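Local coordinates for transcriptional regulator, LacI family protein (Rhodococcus jostii, PDB 3K9C) that probably binds DNA at regulatory sites to control transcription, as a LacI-family regulator with a periplasmic-binding-protein-like domain, at residues 130-135 with 161-166; 124-129 with 186-191; 108-113 with 141-146. All blocks are in the same frame, centred on the assembly; numbering follows the deposited sequence.

Contact 1: residues 130-135 with 161-166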
loop_
_atom_site.group_PDB
_atom_site.type_symbol
_atom_site.label_atom_id
_atom_site.label_comp_id
_atom_site.label_asym_id
_atom_site.label_seq_id
_atom_site.Cartn_x
_atom_site.Cartn_y
_atom_site.Cartn_z
ATOM N N ALA B 130 -26.901 1.760 1.417
ATOM C CA ALA B 130 -26.337 0.657 0.671
ATOM C C ALA B 130 -25.030 0.139 1.246
ATOM O O ALA B 130 -24.279 0.857 1.917
ATOM C CB ALA B 130 -26.130 1.070 -0.778
ATOM N N HIS B 131 -24.770 -1.133 0.980
ATOM C CA HIS B 131 -23.546 -1.762 1.423
ATOM C C HIS B 131 -22.901 -2.430 0.220
ATOM O O HIS B 131 -23.575 -3.126 -0.549
ATOM C CB HIS B 131 -23.840 -2.803 2.520
ATOM C CG HIS B 131 -22.647 -3.620 2.913
ATOM N ND1 HIS B 131 -21.480 -3.058 3.387
ATOM C CD2 HIS B 131 -22.437 -4.956 2.883
ATOM C CE1 HIS B 131 -20.602 -4.014 3.631
ATOM N NE2 HIS B 131 -21.159 -5.177 3.336
ATOM N N ILE B 132 -21.613 -2.166 0.024
ATOM C CA ILE B 132 -20.856 -2.803 -1.049
ATOM C C ILE B 132 -20.060 -3.832 -0.238
ATOM O O ILE B 132 -19.149 -3.470 0.518
ATOM C CB ILE B 132 -19.927 -1.781 -1.777
ATOM C CG1 ILE B 132 -20.778 -0.688 -2.429
ATOM C CG2 ILE B 132 -19.094 -2.488 -2.857
ATOM C CD1 ILE B 132 -19.979 0.421 -3.120
ATOM N N ASP B 133 -20.441 -5.105 -0.351
ATOM C CA ASP B 133 -19.792 -6.159 0.433
ATOM C C ASP B 133 -18.439 -6.635 -0.067
ATOM O O ASP B 133 -18.004 -6.281 -1.163
ATOM C CB ASP B 133 -20.732 -7.368 0.614
ATOM C CG ASP B 133 -20.931 -8.173 -0.661
ATOM O OD1 ASP B 133 -20.000 -8.251 -1.495
ATOM O OD2 ASP B 133 -22.025 -8.756 -0.812
ATOM N N GLY B 134 -17.778 -7.443 0.754
ATOM C CA GLY B 134 -16.464 -7.938 0.396
ATOM C C GLY B 134 -16.447 -9.291 -0.279
ATOM O O GLY B 134 -15.415 -9.956 -0.308
ATOM N N ALA B 135 -17.590 -9.699 -0.824
ATOM C CA ALA B 135 -17.692 -10.979 -1.500
ATOM C C ALA B 135 -17.323 -12.099 -0.539
ATOM O O ALA B 135 -17.918 -12.225 0.524
ATOM C CB ALA B 135 -16.779 -11.005 -2.724
ATOM N N THR B 161 -29.838 -1.883 0.433
ATOM C CA THR B 161 -29.289 -2.463 -0.785
ATOM C C THR B 161 -27.885 -3.024 -0.559
ATOM O O THR B 161 -27.043 -2.373 0.053
ATOM C CB THR B 161 -29.204 -1.407 -1.897
ATOM O OG1 THR B 161 -30.463 -0.737 -2.013
ATOM C CG2 THR B 161 -28.856 -2.054 -3.233
ATOM N N VAL B 162 -27.643 -4.238 -1.042
ATOM C CA VAL B 162 -26.326 -4.849 -0.921
ATOM C C VAL B 162 -25.837 -5.254 -2.302
ATOM O O VAL B 162 -26.493 -6.024 -2.996
ATOM C CB VAL B 162 -26.321 -6.126 -0.059
ATOM C CG1 VAL B 162 -24.883 -6.654 0.031
ATOM C CG2 VAL B 162 -26.860 -5.844 1.336
ATOM N N VAL B 163 -24.690 -4.728 -2.710
ATOM C CA VAL B 163 -24.137 -5.091 -4.009
ATOM C C VAL B 163 -22.807 -5.782 -3.771
ATOM O O VAL B 163 -22.066 -5.432 -2.844
ATOM C CB VAL B 163 -23.948 -3.855 -4.917
ATOM C CG1 VAL B 163 -25.302 -3.172 -5.140
ATOM C CG2 VAL B 163 -22.956 -2.884 -4.295
ATOM N N THR B 164 -22.519 -6.788 -4.587
ATOM C CA THR B 164 -21.280 -7.534 -4.456
ATOM C C THR B 164 -20.106 -6.629 -4.821
ATOM O O THR B 164 -20.106 -5.984 -5.868
ATOM C CB THR B 164 -21.310 -8.768 -5.360
ATOM O OG1 THR B 164 -22.442 -9.573 -5.003
ATOM C CG2 THR B 164 -20.038 -9.595 -5.186
ATOM N N GLY B 165 -19.121 -6.563 -3.935
ATOM C CA GLY B 165 -17.975 -5.713 -4.180
ATOM C C GLY B 165 -16.669 -6.469 -4.118
ATOM O O GLY B 165 -16.491 -7.479 -4.795
ATOM N N GLY B 166 -15.757 -5.973 -3.292
ATOM C CA GLY B 166 -14.457 -6.597 -3.145
ATOM C C GLY B 166 -13.645 -5.780 -2.164
ATOM O O GLY B 166 -14.218 -5.014 -1.388
HETATM O O HOH W 1 -21.446 -11.270 -2.201
#

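Contact 2: residues 124-129 with 186-191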
loop_
_atom_site.group_PDB
_atom_site.type_symbol
_atom_site.label_atom_id
_atom_site.label_comp_id
_atom_site.label_asym_id
_atom_site.label_seq_id
_atom_site.Cartn_x
_atom_site.Cartn_y
_atom_site.Cartn_z
ATOM N N LEU B 124 -28.150 9.942 11.649
ATOM C CA LEU B 124 -27.991 11.176 10.872
ATOM C C LEU B 124 -29.168 11.342 9.909
ATOM O O LEU B 124 -29.186 12.251 9.073
ATOM C CB LEU B 124 -26.664 11.174 10.091
ATOM C CG LEU B 124 -25.399 11.627 10.840
ATOM C CD1 LEU B 124 -24.143 11.264 10.036
ATOM C CD2 LEU B 124 -25.462 13.137 11.082
ATOM N N GLY B 125 -30.144 10.444 10.024
ATOM C CA GLY B 125 -31.335 10.529 9.193
ATOM C C GLY B 125 -31.422 9.712 7.920
ATOM O O GLY B 125 -32.446 9.749 7.243
ATOM N N HIS B 126 -30.361 8.984 7.579
ATOM C CA HIS B 126 -30.343 8.180 6.360
ATOM C C HIS B 126 -31.260 6.960 6.444
ATOM O O HIS B 126 -31.348 6.309 7.486
ATOM C CB HIS B 126 -28.902 7.733 6.056
ATOM C CG HIS B 126 -27.974 8.862 5.725
ATOM N ND1 HIS B 126 -27.957 9.475 4.489
ATOM C CD2 HIS B 126 -27.052 9.508 6.476
ATOM C CE1 HIS B 126 -27.061 10.445 4.494
ATOM N NE2 HIS B 126 -26.497 10.489 5.686
ATOM N N ARG B 127 -31.938 6.651 5.342
ATOM C CA ARG B 127 -32.833 5.499 5.291
ATOM C C ARG B 127 -32.533 4.602 4.085
ATOM O O ARG B 127 -32.633 3.375 4.180
ATOM C CB ARG B 127 -34.293 5.970 5.271
ATOM C CG ARG B 127 -34.670 6.781 6.506
ATOM C CD ARG B 127 -36.138 7.162 6.513
ATOM N NE ARG B 127 -37.002 5.989 6.612
ATOM C CZ ARG B 127 -38.310 6.045 6.826
ATOM N NH1 ARG B 127 -38.909 7.221 6.966
ATOM N NH2 ARG B 127 -39.021 4.927 6.900
ATOM N N ASN B 128 -32.183 5.205 2.950
ATOM C CA ASN B 128 -31.831 4.422 1.766
ATOM C C ASN B 128 -30.333 4.236 1.888
ATOM O O ASN B 128 -29.555 5.058 1.406
ATOM C CB ASN B 128 -32.138 5.178 0.476
ATOM C CG ASN B 128 -33.616 5.387 0.269
ATOM O OD1 ASN B 128 -34.124 6.495 0.425
ATOM N ND2 ASN B 128 -34.321 4.314 -0.073
ATOM N N ILE B 129 -29.936 3.159 2.549
ATOM C CA ILE B 129 -28.533 2.890 2.772
ATOM C C ILE B 129 -28.064 1.643 2.053
ATOM O O ILE B 129 -28.731 0.602 2.077
ATOM C CB ILE B 129 -28.265 2.766 4.273
ATOM C CG1 ILE B 129 -28.776 4.033 4.975
ATOM C CG2 ILE B 129 -26.774 2.553 4.529
ATOM C CD1 ILE B 129 -28.853 3.928 6.483
ATOM N N PRO B 186 -29.006 5.264 -3.189
ATOM C CA PRO B 186 -28.917 5.459 -1.739
ATOM C C PRO B 186 -28.259 6.787 -1.389
ATOM O O PRO B 186 -27.499 7.327 -2.182
ATOM C CB PRO B 186 -28.087 4.262 -1.291
ATOM C CG PRO B 186 -27.110 4.127 -2.423
ATOM C CD PRO B 186 -27.983 4.312 -3.658
ATOM N N THR B 187 -28.556 7.311 -0.205
ATOM C CA THR B 187 -27.961 8.576 0.228
ATOM C C THR B 187 -26.738 8.315 1.110
ATOM O O THR B 187 -26.036 9.239 1.503
ATOM C CB THR B 187 -28.957 9.441 1.032
ATOM O OG1 THR B 187 -29.298 8.766 2.245
ATOM C CG2 THR B 187 -30.214 9.717 0.223
ATOM N N ALA B 188 -26.509 7.050 1.443
ATOM C CA ALA B 188 -25.355 6.676 2.260
ATOM C C ALA B 188 -24.884 5.312 1.797
ATOM O O ALA B 188 -25.678 4.485 1.343
ATOM C CB ALA B 188 -25.723 6.633 3.732
ATOM N N VAL B 189 -23.586 5.083 1.909
ATOM C CA VAL B 189 -23.011 3.834 1.473
ATOM C C VAL B 189 -21.946 3.371 2.443
ATOM O O VAL B 189 -21.063 4.137 2.795
ATOM C CB VAL B 189 -22.357 4.005 0.089
ATOM C CG1 VAL B 189 -21.784 2.682 -0.380
ATOM C CG2 VAL B 189 -23.376 4.561 -0.903
ATOM N N VAL B 190 -22.035 2.120 2.871
ATOM C CA VAL B 190 -21.045 1.543 3.765
ATOM C C VAL B 190 -20.210 0.590 2.906
ATOM O O VAL B 190 -20.716 -0.421 2.419
ATOM C CB VAL B 190 -21.710 0.753 4.934
ATOM C CG1 VAL B 190 -20.647 0.084 5.785
ATOM C CG2 VAL B 190 -22.545 1.691 5.799
ATOM N N ALA B 191 -18.943 0.931 2.697
ATOM C CA ALA B 191 -18.050 0.108 1.889
ATOM C C ALA B 191 -17.444 -1.012 2.725
ATOM O O ALA B 191 -17.333 -0.888 3.940
ATOM C CB ALA B 191 -16.949 0.969 1.284
HETATM O O HOH W 2 -31.862 7.842 3.019
#

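Contact 3: residues 108-113 with 141-146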
loop_
_atom_site.group_PDB
_atom_site.type_symbol
_atom_site.label_atom_id
_atom_site.label_comp_id
_atom_site.label_asym_id
_atom_site.label_seq_id
_atom_site.Cartn_x
_atom_site.Cartn_y
_atom_site.Cartn_z
ATOM N N GLY B 108 -11.891 -8.925 14.814
ATOM C CA GLY B 108 -12.800 -7.893 15.269
ATOM C C GLY B 108 -14.230 -8.381 15.160
ATOM O O GLY B 108 -14.520 -9.334 14.428
ATOM N N ASP B 109 -15.128 -7.743 15.899
ATOM C CA ASP B 109 -16.535 -8.115 15.864
ATOM C C ASP B 109 -17.162 -7.415 14.652
ATOM O O ASP B 109 -17.760 -6.348 14.789
ATOM C CB ASP B 109 -17.229 -7.656 17.150
ATOM C CG ASP B 109 -18.598 -8.297 17.338
ATOM O OD1 ASP B 109 -19.339 -8.444 16.339
ATOM O OD2 ASP B 109 -18.927 -8.643 18.492
ATOM N N ASP B 110 -17.006 -8.022 13.475
ATOM C CA ASP B 110 -17.527 -7.471 12.224
ATOM C C ASP B 110 -19.007 -7.117 12.248
ATOM O O ASP B 110 -19.400 -6.082 11.708
ATOM C CB ASP B 110 -17.249 -8.431 11.052
ATOM C CG ASP B 110 -15.762 -8.521 10.708
ATOM O OD1 ASP B 110 -15.092 -7.466 10.667
ATOM O OD2 ASP B 110 -15.264 -9.644 10.467
ATOM N N VAL B 111 -19.830 -7.977 12.845
ATOM C CA VAL B 111 -21.266 -7.702 12.934
ATOM C C VAL B 111 -21.434 -6.407 13.715
ATOM O O VAL B 111 -22.103 -5.482 13.264
ATOM C CB VAL B 111 -22.027 -8.844 13.671
ATOM C CG1 VAL B 111 -23.471 -8.434 13.943
ATOM C CG2 VAL B 111 -22.001 -10.109 12.833
ATOM N N ALA B 112 -20.799 -6.341 14.883
ATOM C CA ALA B 112 -20.875 -5.152 15.728
ATOM C C ALA B 112 -20.340 -3.923 15.005
ATOM O O ALA B 112 -20.905 -2.837 15.108
ATOM C CB ALA B 112 -20.084 -5.374 17.021
ATOM N N GLY B 113 -19.245 -4.097 14.270
ATOM C CA GLY B 113 -18.649 -2.977 13.560
ATOM C C GLY B 113 -19.556 -2.321 12.542
ATOM O O GLY B 113 -19.727 -1.092 12.533
ATOM N N ALA B 141 -18.944 -12.122 4.641
ATOM C CA ALA B 141 -20.238 -12.632 5.064
ATOM C C ALA B 141 -20.751 -11.953 6.336
ATOM O O ALA B 141 -21.903 -11.528 6.390
ATOM C CB ALA B 141 -20.163 -14.143 5.256
ATOM N N ASP B 142 -19.904 -11.835 7.353
ATOM C CA ASP B 142 -20.330 -11.203 8.608
ATOM C C ASP B 142 -20.775 -9.751 8.450
ATOM O O ASP B 142 -21.806 -9.353 8.988
ATOM C CB ASP B 142 -19.216 -11.277 9.659
ATOM C CG ASP B 142 -19.161 -12.625 10.360
ATOM O OD1 ASP B 142 -19.838 -13.563 9.896
ATOM O OD2 ASP B 142 -18.436 -12.746 11.373
ATOM N N ARG B 143 -20.007 -8.948 7.721
ATOM C CA ARG B 143 -20.407 -7.560 7.558
ATOM C C ARG B 143 -21.669 -7.457 6.721
ATOM O O ARG B 143 -22.458 -6.535 6.903
ATOM C CB ARG B 143 -19.280 -6.724 6.947
ATOM C CG ARG B 143 -18.170 -6.454 7.928
ATOM C CD ARG B 143 -16.987 -5.753 7.292
ATOM N NE ARG B 143 -15.808 -5.909 8.136
ATOM C CZ ARG B 143 -14.568 -5.633 7.756
ATOM N NH1 ARG B 143 -14.326 -5.173 6.534
ATOM N NH2 ARG B 143 -13.569 -5.833 8.602
ATOM N N ARG B 144 -21.864 -8.401 5.810
ATOM C CA ARG B 144 -23.072 -8.384 4.987
ATOM C C ARG B 144 -24.284 -8.738 5.864
ATOM O O ARG B 144 -25.296 -8.047 5.841
ATOM C CB ARG B 144 -22.952 -9.373 3.824
ATOM C CG ARG B 144 -24.157 -9.369 2.890
ATOM C CD ARG B 144 -24.069 -10.480 1.855
ATOM N NE ARG B 144 -25.379 -10.743 1.266
ATOM C CZ ARG B 144 -25.803 -10.248 0.106
ATOM N NH1 ARG B 144 -25.012 -9.460 -0.617
ATOM N NH2 ARG B 144 -27.034 -10.526 -0.320
ATOM N N ALA B 145 -24.170 -9.805 6.650
ATOM C CA ALA B 145 -25.264 -10.211 7.532
ATOM C C ALA B 145 -25.488 -9.133 8.589
ATOM O O ALA B 145 -26.618 -8.771 8.900
ATOM C CB ALA B 145 -24.936 -11.532 8.197
ATOM N N GLY B 146 -24.400 -8.617 9.144
ATOM C CA GLY B 146 -24.540 -7.575 10.134
ATOM C C GLY B 146 -25.239 -6.359 9.559
ATOM O O GLY B 146 -26.057 -5.738 10.237
HETATM O O HOH W 3 -16.017 -12.612 10.629
HETATM O O HOH W 4 -18.433 -10.872 13.758
#

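Contact 1: residues 130-135 with 161-166
His131 and Val162 are neighbours on parallel strands 129-133 and 160-164, on the same face of the sheet; His131 CD2 comes to 4.1 Å from Val162 CG1. His131 N donates to Thr161 O at 2.8 Å. Val163 N donates to His131 O, and Asp133 N to Val163 O. On the face shared by Ala130, Thr161, Ile132 and Val163, Ile132 CG1 meets Val163 CG2 at 3.6 Å. Val163 CG1 is anti to its carbonyl carbon (chi1 -60°), which leaves CG2 to meet Ile132 CG1. The two strands belong to a beta-alpha-beta unit whose helix, 140-153, covers the His131 and Val162 face. Helix 169-181 packs on the other face, where Leu179 touches Ala130, Ile132 and Val163.

The side chain of Asp133 adds to the backbone bonds. Its OD1 accepts from Gly165 N at 3.1 Å and from Ala135 N at 2.9 Å. The two N-H groups come from opposite faces of the carboxylate plane. The bond to Ala135 N makes an Asx turn; the bond to Gly165 N links that turn to segment 161-166. Asp133 OD2 lies 3.6 Å from Val162 CG1. It also takes a water proton at 2.9 Å and forms a salt bridge with Arg144. Gly165 CA packs 3.7 Å from Ile132 CG2. Farther out, His131 ND1 is hydrogen-bonded to Val190 O, and Phe147 meets the His131 ring.

Contact 2: residues 124-129 with 186-191
His126 ND1 and Thr187 OG1 share a hydrogen bond of 2.7 Å across the contact, nearly straight at 171°. Either atom could be the donor. The hydroxyl lies at the ring edge, near the ring plane. A chi1 of 64° sets Thr187 OG1 between its own backbone N and carbonyl carbon, and from there it meets His126 ND1. At the far side of the ring, NE2 of His126 is hydrogen-bonded to Gly276 O, so both ring nitrogens have partners. A water also bridges the segments. It accepts from Arg127 N at 2.6 Å and lies 2.8 Å from Thr187 OG1.

One backbone bond crosses between the segments, from Thr187 N to Asn128 O at 2.9 Å. The same carbonyl oxygen lies 3.2 Å from Pro186 CB. Ile129 pairs with Ala188 in a parallel bridge, and Ile129 CA makes a CA-H...O contact of 3.6 Å with Ala188 O.

The apolar contacts centre on Ala188. Its CB lies over one face of the His126 ring, a CH-pi contact with 3.9 Å to the centroid, offset toward the rim. Ile129 CG1 meets this methyl at 4.2 Å. Leu121 of helix 110-123 touches both His126 and Ala188, and Phe147 and Met151 of helix 140-153 touch Ile129.

Gly125 is the C-prime residue of a Schellman motif that ends helix 110-123. The chain then turns through 126-128 into strand 129-133, which runs parallel to strand 188-191. This is a helix-to-strand connection at the start of neighbouring strands in the parallel sheet of an alpha/beta domain of the periplasmic-binding-protein type.

Contact 3: residues 108-113 with 141-146
The guanidinium of Arg143 meets Asp110 OD1 at its edge, near its own plane. Arg143 NH2 donates to this oxygen at 3.0 Å and Arg143 NE at 3.1 Å, so two nitrogens grip one atom side-on in a salt bridge. The carboxylate plane of Asp110 is turned 78° from the guanidinium. Both N-H groups reach OD1 from above the carboxylate plane, on the same face. Arg143 CG passes 3.8 Å from Asp110 CB. Tyr220 makes a cation-pi contact with the guanidinium, and a glycerol, probably from the crystallisation liquor, is hydrogen-bonded to NH2 and may mark a pocket.

The contact packs the first turn of helix 110-123 against helix 140-153. Helix 110-123 follows strand 104-108 of the mixed sheet, and helix 140-153 follows strand 129-133 of the four-stranded one, so the contact lies near where the two sheet regions meet. Asp109 is the N-cap of helix 110-123, with its OD1 accepting from Ala112 N. The nearest CA atoms are those of Val111 and Gly146, 4.3 Å apart. Val111 CG1 lies 4.0 Å from Gly146 CA, and CG2 lies close to Asp142 O.

Asp142 CB lies 3.7 Å from Asp110 CB. Asp110 OD2 and Asp142 OD2 are 4.5 Å apart, and one water lies within reach of both. If both acids are ionised they would repel, and Arg143 would be expected to offset part of this.

Overall arrangement
Contacts 1 and 2 belong to the same four-stranded parallel sheet and share strand 129-133. Contact 1 pairs it with the outermost strand 160-164, and contact 2 with strand 188-191 on the other side. Contact 1 is partly buried; contacts 2 and 3 are buried, although Val111 in contact 3 is exposed. Contact 1 relies mainly on backbone bonds, with one aspartate at the strand ends. Contact 2 has a single backbone bond and leans on a histidine. Contact 3 joins two helices through charge and water, nearest the chain's centre. The Asp133 to Arg144 salt bridge links contacts 1 and 3, whereas contacts 2 and 3 do not touch.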